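Local coordinates for protein nucleoside 2-deoxyribosyltransferase (Enterococcus faecalis, PDB 7M5H) that may hydrolyse the N-glycosidic bond of 5-hydroxymethyl-dUMP, as other members of the Rossmann-fold nucleoside 2-deoxyribosyltransferase family are thought to do, at residues D63-L73 / A87-A95; L25-I36 / E150-L161. All coordinates share one frame; numbering follows the deposited sequence. Where two conformers were deposited one is given.

Interaction 1: D63-L73 / A87-A95; sequences DTENVLASDLL and ASEIGVAYA
Asp63 and Glu89, one from each segment, converge on the OH of Tyr8, on strand 5-10. Asp63 OD1 and Glu89 OE2 are each hydrogen-bonded to it. The carboxylates themselves keep apart: Asp63 OD2 lies 4.2 Å from Glu89 OE2, and their planes are 80° apart. The hydroxyl bridges the two acids and probably limits how each can turn. Glu89 OE1 is hydrogen-bonded to a glycerol, probably from the crystallisation liquor, which may mark a pocket here.

Val67 flanks the glutamate. With chi1 at 171°, its CG1 is anti to the backbone N, and CG2 is the methyl turned to Glu89, 4.0 Å from Glu89 OE2. Further along, Val92 CG1 stands out from helix 87-95. It is met at about a right angle by Leu68, whose CD2 is 3.8 Å away. Thr64 CG2 is a looser neighbour, 4.3 Å from Val92 CG1. Leu73 spreads its two methyls against 87-95: CD1 lies 4.3 Å from Ala93 CB, and CD2 touches Ile90 CG1.

The axes of helices 63-68 and 87-95 pass 10.4 Å apart at -44°. Tyr135 of the second subunit packs on Asp63 and Glu89. Helix 84-96 is the crossover of the beta-alpha-beta unit between strands 72-76 and 100-103. On its side away from helix 56-68, Ile90 packs against helix 134-141.

Interaction 2: L25-I36 / E150-L161; sequences LVEQIRQLDKTI and EEDLLEEIKQRL
Leu25 meets Glu150 at the start of the contact, with its CD2 3.9 Å from Glu150 CG. Its other methyl, CD1, turns to Leu153 CD2. The Glu150 carboxylate is held by the hydroxyls of Tyr21 and Tyr24. Gln28 crosses Leu154 at about a right angle, and its NE2 lies 3.6 Å from Leu154 CD1. Ile29 is deeper. Its CG1 rests 3.8 Å from Leu154 CD2, and its CD1 meets Ile157 CD1.

Helices 16-30 and 150-159 lie side by side on one face of the parallel sheet of this Rossmann-fold protein, with their segments inclined at -37°. Ile29 also touches Phe9 and Leu38, while Leu153 and Ile157 rest on Val74.

Leu32 packs between Leu154 and Lys158, one turn apart on helix 150-159. Its CG is anti to the carbonyl carbon (chi1 -77°), and CD1 comes 3.3 Å from the backbone Leu154 O. CD2 lies across the aliphatic chain of Lys158. Asp33 forms an Asx turn: its OD2 accepts from Thr35 N at 3.0 Å through the anti lone pair. Its CB is 3.6 Å from Leu161 CD1. Thr35 OG1 borders the other methyl of Leu161, and Ile36 CG1 packs on that same methyl, CD2, at 3.7 Å.

How the interactions relate
Interaction 2 joins the end of the first helix, 16-30, to the C-terminal helix, and interaction 1 is nested inside the loop it closes. The order is 25-36, 63-73, 87-95, 150-161. The two centres are about 18 Å apart, on opposite faces of the parallel sheet. Strand 72-76 links them: Leu73 faces helix 84-96, whereas Leu72 CD1 touches Arg160 CD at 4.1 Å. Strand 5-10 also serves both, giving Tyr8 to interaction 1 and Phe9 to interaction 2. They lie in the two helix layers that sandwich the sheet, the three-layer build of this Rossmann-fold protein. Residues of interaction 1 contact a glycerol and the second subunit, whereas Glu150 of interaction 2 packs on Gln16 of the third.

Interaction 1: D63-L73 / A87-A95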
# COMPACT_ATOMS: atom_id res chain seq x y z
N ASP B 63 21.47 -5.86 5.21
CA ASP B 63 20.38 -6.12 6.14
C ASP B 63 20.23 -7.61 6.42
O ASP B 63 19.95 -8.01 7.56
CB ASP B 63 19.07 -5.56 5.58
CG ASP B 63 18.59 -4.35 6.35
OD1 ASP B 63 18.90 -4.25 7.56
OD2 ASP B 63 17.91 -3.49 5.75
N THR B 64 20.42 -8.45 5.40
CA THR B 64 20.28 -9.89 5.59
C THR B 64 21.34 -10.42 6.54
O THR B 64 21.08 -11.37 7.30
CB THR B 64 20.36 -10.61 4.24
OG1 THR B 64 19.37 -10.09 3.35
CG2 THR B 64 20.14 -12.10 4.41
N GLU B 65 22.54 -9.83 6.52
CA GLU B 65 23.58 -10.24 7.45
C GLU B 65 23.12 -10.08 8.89
O GLU B 65 23.37 -10.95 9.74
CB GLU B 65 24.86 -9.43 7.21
CG GLU B 65 25.59 -9.78 5.92
CD GLU B 65 26.88 -8.99 5.76
OE1 GLU B 65 27.75 -9.41 4.97
OE2 GLU B 65 27.03 -7.95 6.44
N ASN B 66 22.44 -8.97 9.20
CA ASN B 66 21.95 -8.77 10.55
C ASN B 66 20.78 -9.69 10.87
O ASN B 66 20.64 -10.13 12.01
CB ASN B 66 21.54 -7.31 10.74
CG ASN B 66 22.69 -6.35 10.51
OD1 ASN B 66 22.55 -5.35 9.80
ND2 ASN B 66 23.83 -6.64 11.11
N VAL B 67 19.93 -9.99 9.88
CA VAL B 67 18.82 -10.91 10.10
C VAL B 67 19.35 -12.30 10.44
O VAL B 67 18.94 -12.92 11.42
CB VAL B 67 17.90 -10.94 8.87
CG1 VAL B 67 16.87 -12.06 9.01
CG2 VAL B 67 17.21 -9.60 8.68
N LEU B 68 20.28 -12.80 9.62
CA LEU B 68 20.78 -14.16 9.80
C LEU B 68 21.60 -14.33 11.08
O LEU B 68 21.69 -15.45 11.59
CB LEU B 68 21.63 -14.57 8.59
CG LEU B 68 20.92 -14.60 7.24
CD1 LEU B 68 21.83 -15.17 6.16
CD2 LEU B 68 19.63 -15.40 7.33
N ALA B 69 22.19 -13.26 11.60
CA ALA B 69 22.96 -13.33 12.83
C ALA B 69 22.10 -13.27 14.08
O ALA B 69 22.65 -13.33 15.19
CB ALA B 69 24.00 -12.21 12.86
N SER B 70 20.79 -13.17 13.94
CA SER B 70 19.89 -13.02 15.08
C SER B 70 19.33 -14.37 15.51
O SER B 70 19.25 -15.32 14.72
CB SER B 70 18.74 -12.07 14.74
OG SER B 70 17.92 -12.61 13.72
N ASP B 71 18.96 -14.45 16.79
CA ASP B 71 18.30 -15.63 17.33
C ASP B 71 16.79 -15.51 17.30
O ASP B 71 16.09 -16.53 17.34
CB ASP B 71 18.75 -15.88 18.77
CG ASP B 71 20.25 -16.05 18.90
OD1 ASP B 71 20.81 -16.90 18.17
OD2 ASP B 71 20.87 -15.33 19.71
N LEU B 72 16.27 -14.29 17.22
CA LEU B 72 14.84 -14.02 17.22
C LEU B 72 14.59 -12.75 16.41
O LEU B 72 15.37 -11.80 16.50
CB LEU B 72 14.30 -13.86 18.64
CG LEU B 72 12.85 -13.38 18.78
CD1 LEU B 72 11.88 -14.44 18.28
CD2 LEU B 72 12.54 -13.00 20.22
N LEU B 73 13.52 -12.74 15.64
CA LEU B 73 13.15 -11.60 14.82
C LEU B 73 11.83 -11.03 15.34
O LEU B 73 10.83 -11.75 15.41
CB LEU B 73 13.03 -11.99 13.35
CG LEU B 73 12.84 -10.86 12.34
CD1 LEU B 73 13.86 -10.99 11.21
CD2 LEU B 73 11.43 -10.87 11.77
N ALA B 87 8.19 -8.05 5.06
CA ALA B 87 7.65 -9.30 4.54
C ALA B 87 8.75 -10.18 3.97
O ALA B 87 8.76 -11.40 4.17
CB ALA B 87 6.59 -9.01 3.48
N SER B 88 9.71 -9.58 3.25
CA SER B 88 10.83 -10.35 2.72
C SER B 88 11.72 -10.87 3.84
O SER B 88 12.18 -12.01 3.79
CB SER B 88 11.64 -9.50 1.74
OG SER B 88 10.90 -9.25 0.55
N GLU B 89 11.97 -10.04 4.85
CA GLU B 89 12.79 -10.48 5.98
C GLU B 89 12.12 -11.62 6.74
O GLU B 89 12.81 -12.50 7.27
CB GLU B 89 13.07 -9.30 6.92
CG GLU B 89 14.09 -8.31 6.38
CD GLU B 89 14.20 -7.05 7.22
OE1 GLU B 89 13.21 -6.70 7.90
OE2 GLU B 89 15.28 -6.42 7.20
N ILE B 90 10.79 -11.62 6.82
CA ILE B 90 10.08 -12.73 7.44
C ILE B 90 10.28 -14.00 6.64
O ILE B 90 10.50 -15.08 7.20
CB ILE B 90 8.58 -12.39 7.59
CG1 ILE B 90 8.39 -11.32 8.67
CG2 ILE B 90 7.77 -13.63 7.91
CD1 ILE B 90 6.97 -10.79 8.76
N GLY B 91 10.23 -13.90 5.31
CA GLY B 91 10.46 -15.07 4.47
C GLY B 91 11.86 -15.62 4.62
O GLY B 91 12.07 -16.84 4.61
N VAL B 92 12.85 -14.73 4.74
CA VAL B 92 14.22 -15.18 4.98
C VAL B 92 14.32 -15.88 6.33
O VAL B 92 14.95 -16.93 6.46
CB VAL B 92 15.20 -14.00 4.89
CG1 VAL B 92 16.59 -14.42 5.34
CG2 VAL B 92 15.25 -13.45 3.47
N ALA B 93 13.70 -15.29 7.36
CA ALA B 93 13.79 -15.86 8.70
C ALA B 93 13.14 -17.23 8.77
O ALA B 93 13.68 -18.14 9.41
CB ALA B 93 13.14 -14.91 9.71
N TYR B 94 11.98 -17.40 8.13
CA TYR B 94 11.31 -18.70 8.16
C TYR B 94 12.16 -19.77 7.49
O TYR B 94 12.35 -20.86 8.04
CB TYR B 94 9.94 -18.61 7.48
CG TYR B 94 9.31 -19.97 7.29
CD1 TYR B 94 8.66 -20.61 8.34
CD2 TYR B 94 9.37 -20.62 6.06
CE1 TYR B 94 8.10 -21.86 8.18
CE2 TYR B 94 8.81 -21.87 5.89
CZ TYR B 94 8.17 -22.48 6.95
OH TYR B 94 7.60 -23.73 6.79
N ALA B 95 12.68 -19.48 6.29
CA ALA B 95 13.44 -20.48 5.56
C ALA B 95 14.73 -20.85 6.29
O ALA B 95 15.21 -21.98 6.14
CB ALA B 95 13.76 -19.96 4.15

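Interaction 2: L25-I36 / E150-L161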
# COMPACT_ATOMS: atom_id res chain seq x y z
N LEU B 25 9.54 1.31 21.45
CA LEU B 25 9.40 -0.11 21.73
C LEU B 25 10.73 -0.75 22.10
O LEU B 25 10.79 -1.54 23.05
CB LEU B 25 8.80 -0.83 20.52
CG LEU B 25 7.28 -1.05 20.49
CD1 LEU B 25 6.92 -1.98 19.35
CD2 LEU B 25 6.80 -1.60 21.82
N VAL B 26 11.79 -0.43 21.36
CA VAL B 26 13.09 -1.06 21.59
C VAL B 26 13.59 -0.78 23.00
O VAL B 26 14.19 -1.64 23.65
CB VAL B 26 14.09 -0.61 20.52
CG1 VAL B 26 15.52 -0.90 20.95
CG2 VAL B 26 13.80 -1.30 19.20
N GLU B 27 13.33 0.43 23.51
CA GLU B 27 13.72 0.76 24.88
C GLU B 27 13.04 -0.17 25.88
O GLU B 27 13.68 -0.65 26.82
CB GLU B 27 13.39 2.22 25.18
CG GLU B 27 13.40 2.57 26.67
CD GLU B 27 14.77 2.42 27.31
OE1 GLU B 27 15.78 2.45 26.58
OE2 GLU B 27 14.83 2.28 28.55
N GLN B 28 11.75 -0.44 25.69
CA GLN B 28 11.04 -1.35 26.58
C GLN B 28 11.58 -2.77 26.46
O GLN B 28 11.69 -3.49 27.46
CB GLN B 28 9.54 -1.33 26.29
CG GLN B 28 8.85 -0.03 26.64
CD GLN B 28 7.38 -0.06 26.30
OE1 GLN B 28 6.94 0.55 25.32
NE2 GLN B 28 6.59 -0.77 27.10
N ILE B 29 11.92 -3.20 25.24
CA ILE B 29 12.42 -4.55 25.04
C ILE B 29 13.77 -4.73 25.73
O ILE B 29 14.01 -5.73 26.41
CB ILE B 29 12.52 -4.88 23.53
CG1 ILE B 29 11.14 -4.81 22.88
CG2 ILE B 29 13.15 -6.25 23.32
CD1 ILE B 29 11.15 -5.11 21.40
N ARG B 30 14.66 -3.75 25.57
CA ARG B 30 15.98 -3.84 26.18
C ARG B 30 15.90 -3.78 27.70
O ARG B 30 16.78 -4.31 28.38
CB ARG B 30 16.89 -2.73 25.64
CG ARG B 30 17.35 -2.97 24.21
CD ARG B 30 17.99 -1.73 23.61
NE ARG B 30 18.59 -2.00 22.31
CZ ARG B 30 18.94 -1.06 21.43
NH1 ARG B 30 18.72 0.22 21.71
NH2 ARG B 30 19.48 -1.40 20.27
N GLN B 31 14.87 -3.14 28.25
CA GLN B 31 14.70 -3.08 29.69
C GLN B 31 14.16 -4.38 30.29
O GLN B 31 14.12 -4.50 31.52
CB GLN B 31 13.77 -1.92 30.07
CG GLN B 31 14.42 -0.56 29.98
CD GLN B 31 15.70 -0.48 30.80
OE1 GLN B 31 15.71 -0.81 31.98
NE2 GLN B 31 16.78 -0.06 30.16
N LEU B 32 13.76 -5.34 29.46
CA LEU B 32 13.28 -6.61 29.98
C LEU B 32 14.41 -7.41 30.62
O LEU B 32 14.28 -7.90 31.75
CB LEU B 32 12.61 -7.42 28.87
CG LEU B 32 11.20 -7.01 28.44
CD1 LEU B 32 10.74 -7.88 27.28
CD2 LEU B 32 10.24 -7.12 29.61
N ASP B 33 15.52 -7.55 29.91
CA ASP B 33 16.60 -8.42 30.36
C ASP B 33 17.93 -7.88 29.84
O ASP B 33 18.01 -7.39 28.71
CB ASP B 33 16.39 -9.86 29.86
CG ASP B 33 17.10 -10.88 30.72
OD1 ASP B 33 16.44 -11.48 31.60
OD2 ASP B 33 18.32 -11.08 30.53
N LYS B 34 18.96 -7.98 30.67
CA LYS B 34 20.29 -7.51 30.28
C LYS B 34 20.92 -8.40 29.21
O LYS B 34 21.86 -7.96 28.54
CB LYS B 34 21.20 -7.45 31.50
CG LYS B 34 20.73 -6.49 32.58
CD LYS B 34 21.68 -6.50 33.78
CE LYS B 34 21.23 -5.51 34.84
NZ LYS B 34 22.15 -5.51 36.02
N THR B 35 20.42 -9.62 29.03
CA THR B 35 20.96 -10.54 28.04
C THR B 35 20.40 -10.31 26.64
O THR B 35 20.68 -11.11 25.74
CB THR B 35 20.70 -11.99 28.46
OG1 THR B 35 19.30 -12.16 28.72
CG2 THR B 35 21.49 -12.32 29.72
N ILE B 36 19.62 -9.25 26.44
CA ILE B 36 19.04 -8.96 25.13
C ILE B 36 19.99 -8.06 24.36
O ILE B 36 20.33 -6.96 24.81
CB ILE B 36 17.65 -8.31 25.28
CG1 ILE B 36 16.64 -9.32 25.82
CG2 ILE B 36 17.19 -7.74 23.94
CD1 ILE B 36 15.25 -8.75 26.00
N GLU B 150 1.51 -4.37 22.99
CA GLU B 150 2.90 -4.27 23.42
C GLU B 150 3.15 -5.08 24.68
O GLU B 150 4.25 -5.62 24.86
CB GLU B 150 3.26 -2.80 23.66
CG GLU B 150 2.97 -1.90 22.46
CD GLU B 150 3.10 -0.42 22.79
OE1 GLU B 150 3.46 -0.10 23.94
OE2 GLU B 150 2.84 0.41 21.90
N GLU B 151 2.15 -5.19 25.56
CA GLU B 151 2.28 -6.03 26.75
C GLU B 151 2.54 -7.48 26.36
O GLU B 151 3.45 -8.12 26.90
CB GLU B 151 1.02 -5.92 27.61
CG GLU B 151 0.88 -7.02 28.64
CD GLU B 151 -0.50 -7.03 29.28
OE1 GLU B 151 -1.17 -5.98 29.26
OE2 GLU B 151 -0.91 -8.10 29.79
N ASP B 152 1.75 -8.01 25.43
CA ASP B 152 1.94 -9.40 25.02
C ASP B 152 3.24 -9.58 24.25
O ASP B 152 3.83 -10.67 24.27
CB ASP B 152 0.75 -9.88 24.19
CG ASP B 152 -0.56 -9.80 24.95
OD1 ASP B 152 -0.52 -9.79 26.20
OD2 ASP B 152 -1.62 -9.76 24.31
N LEU B 153 3.70 -8.54 23.55
CA LEU B 153 4.98 -8.63 22.85
C LEU B 153 6.13 -8.80 23.84
O LEU B 153 6.98 -9.69 23.68
CB LEU B 153 5.19 -7.39 21.99
CG LEU B 153 6.56 -7.28 21.30
CD1 LEU B 153 6.75 -8.40 20.30
CD2 LEU B 153 6.72 -5.92 20.64
N LEU B 154 6.18 -7.95 24.87
CA LEU B 154 7.23 -8.06 25.87
C LEU B 154 7.13 -9.37 26.64
O LEU B 154 8.16 -9.99 26.95
CB LEU B 154 7.16 -6.87 26.83
CG LEU B 154 7.27 -5.47 26.20
CD1 LEU B 154 6.81 -4.41 27.19
CD2 LEU B 154 8.70 -5.20 25.75
N GLU B 155 5.91 -9.80 26.96
CA GLU B 155 5.73 -11.06 27.67
C GLU B 155 6.22 -12.24 26.83
O GLU B 155 6.85 -13.16 27.36
CB GLU B 155 4.26 -11.24 28.05
CG GLU B 155 3.97 -12.53 28.79
CD GLU B 155 4.63 -12.58 30.15
OE1 GLU B 155 4.54 -11.58 30.89
OE2 GLU B 155 5.23 -13.62 30.48
N GLU B 156 5.94 -12.22 25.53
CA GLU B 156 6.39 -13.30 24.65
C GLU B 156 7.91 -13.30 24.51
O GLU B 156 8.53 -14.37 24.45
CB GLU B 156 5.72 -13.18 23.29
CG GLU B 156 6.13 -14.25 22.29
CD GLU B 156 5.66 -15.64 22.68
OE1 GLU B 156 4.63 -15.74 23.38
OE2 GLU B 156 6.32 -16.62 22.30
N ILE B 157 8.52 -12.11 24.45
CA ILE B 157 9.97 -12.03 24.34
C ILE B 157 10.63 -12.58 25.59
O ILE B 157 11.66 -13.26 25.52
CB ILE B 157 10.40 -10.57 24.06
CG1 ILE B 157 9.99 -10.16 22.64
CG2 ILE B 157 11.90 -10.40 24.26
CD1 ILE B 157 10.34 -8.73 22.30
N LYS B 158 10.06 -12.30 26.77
CA LYS B 158 10.63 -12.79 28.01
C LYS B 158 10.63 -14.32 28.05
O LYS B 158 11.62 -14.94 28.46
CB LYS B 158 9.86 -12.23 29.21
CG LYS B 158 10.62 -11.17 29.99
CD LYS B 158 9.92 -10.85 31.30
CE LYS B 158 8.50 -10.37 31.06
NZ LYS B 158 7.80 -10.04 32.34
N GLN B 159 9.53 -14.94 27.61
CA GLN B 159 9.43 -16.39 27.59
C GLN B 159 10.43 -17.04 26.64
O GLN B 159 10.79 -18.20 26.84
CB GLN B 159 8.01 -16.82 27.21
CG GLN B 159 6.92 -16.33 28.15
CD GLN B 159 6.95 -17.02 29.49
OE1 GLN B 159 7.43 -18.15 29.61
NE2 GLN B 159 6.44 -16.35 30.52
N ARG B 160 10.88 -16.32 25.62
CA ARG B 160 11.82 -16.87 24.64
C ARG B 160 13.28 -16.54 24.97
O ARG B 160 14.14 -16.68 24.10
CB ARG B 160 11.48 -16.37 23.24
CG ARG B 160 10.14 -16.86 22.72
CD ARG B 160 9.85 -16.32 21.33
NE ARG B 160 8.71 -17.01 20.73
CZ ARG B 160 8.80 -18.11 20.00
NH1 ARG B 160 9.99 -18.65 19.77
NH2 ARG B 160 7.72 -18.68 19.50
N LEU B 161 13.56 -16.12 26.20
CA LEU B 161 14.93 -15.84 26.61
C LEU B 161 15.58 -17.06 27.24
O LEU B 161 15.81 -17.10 28.45
CB LEU B 161 14.96 -14.66 27.59
CG LEU B 161 14.94 -13.27 26.97
CD1 LEU B 161 14.44 -12.24 27.97
CD2 LEU B 161 16.33 -12.91 26.47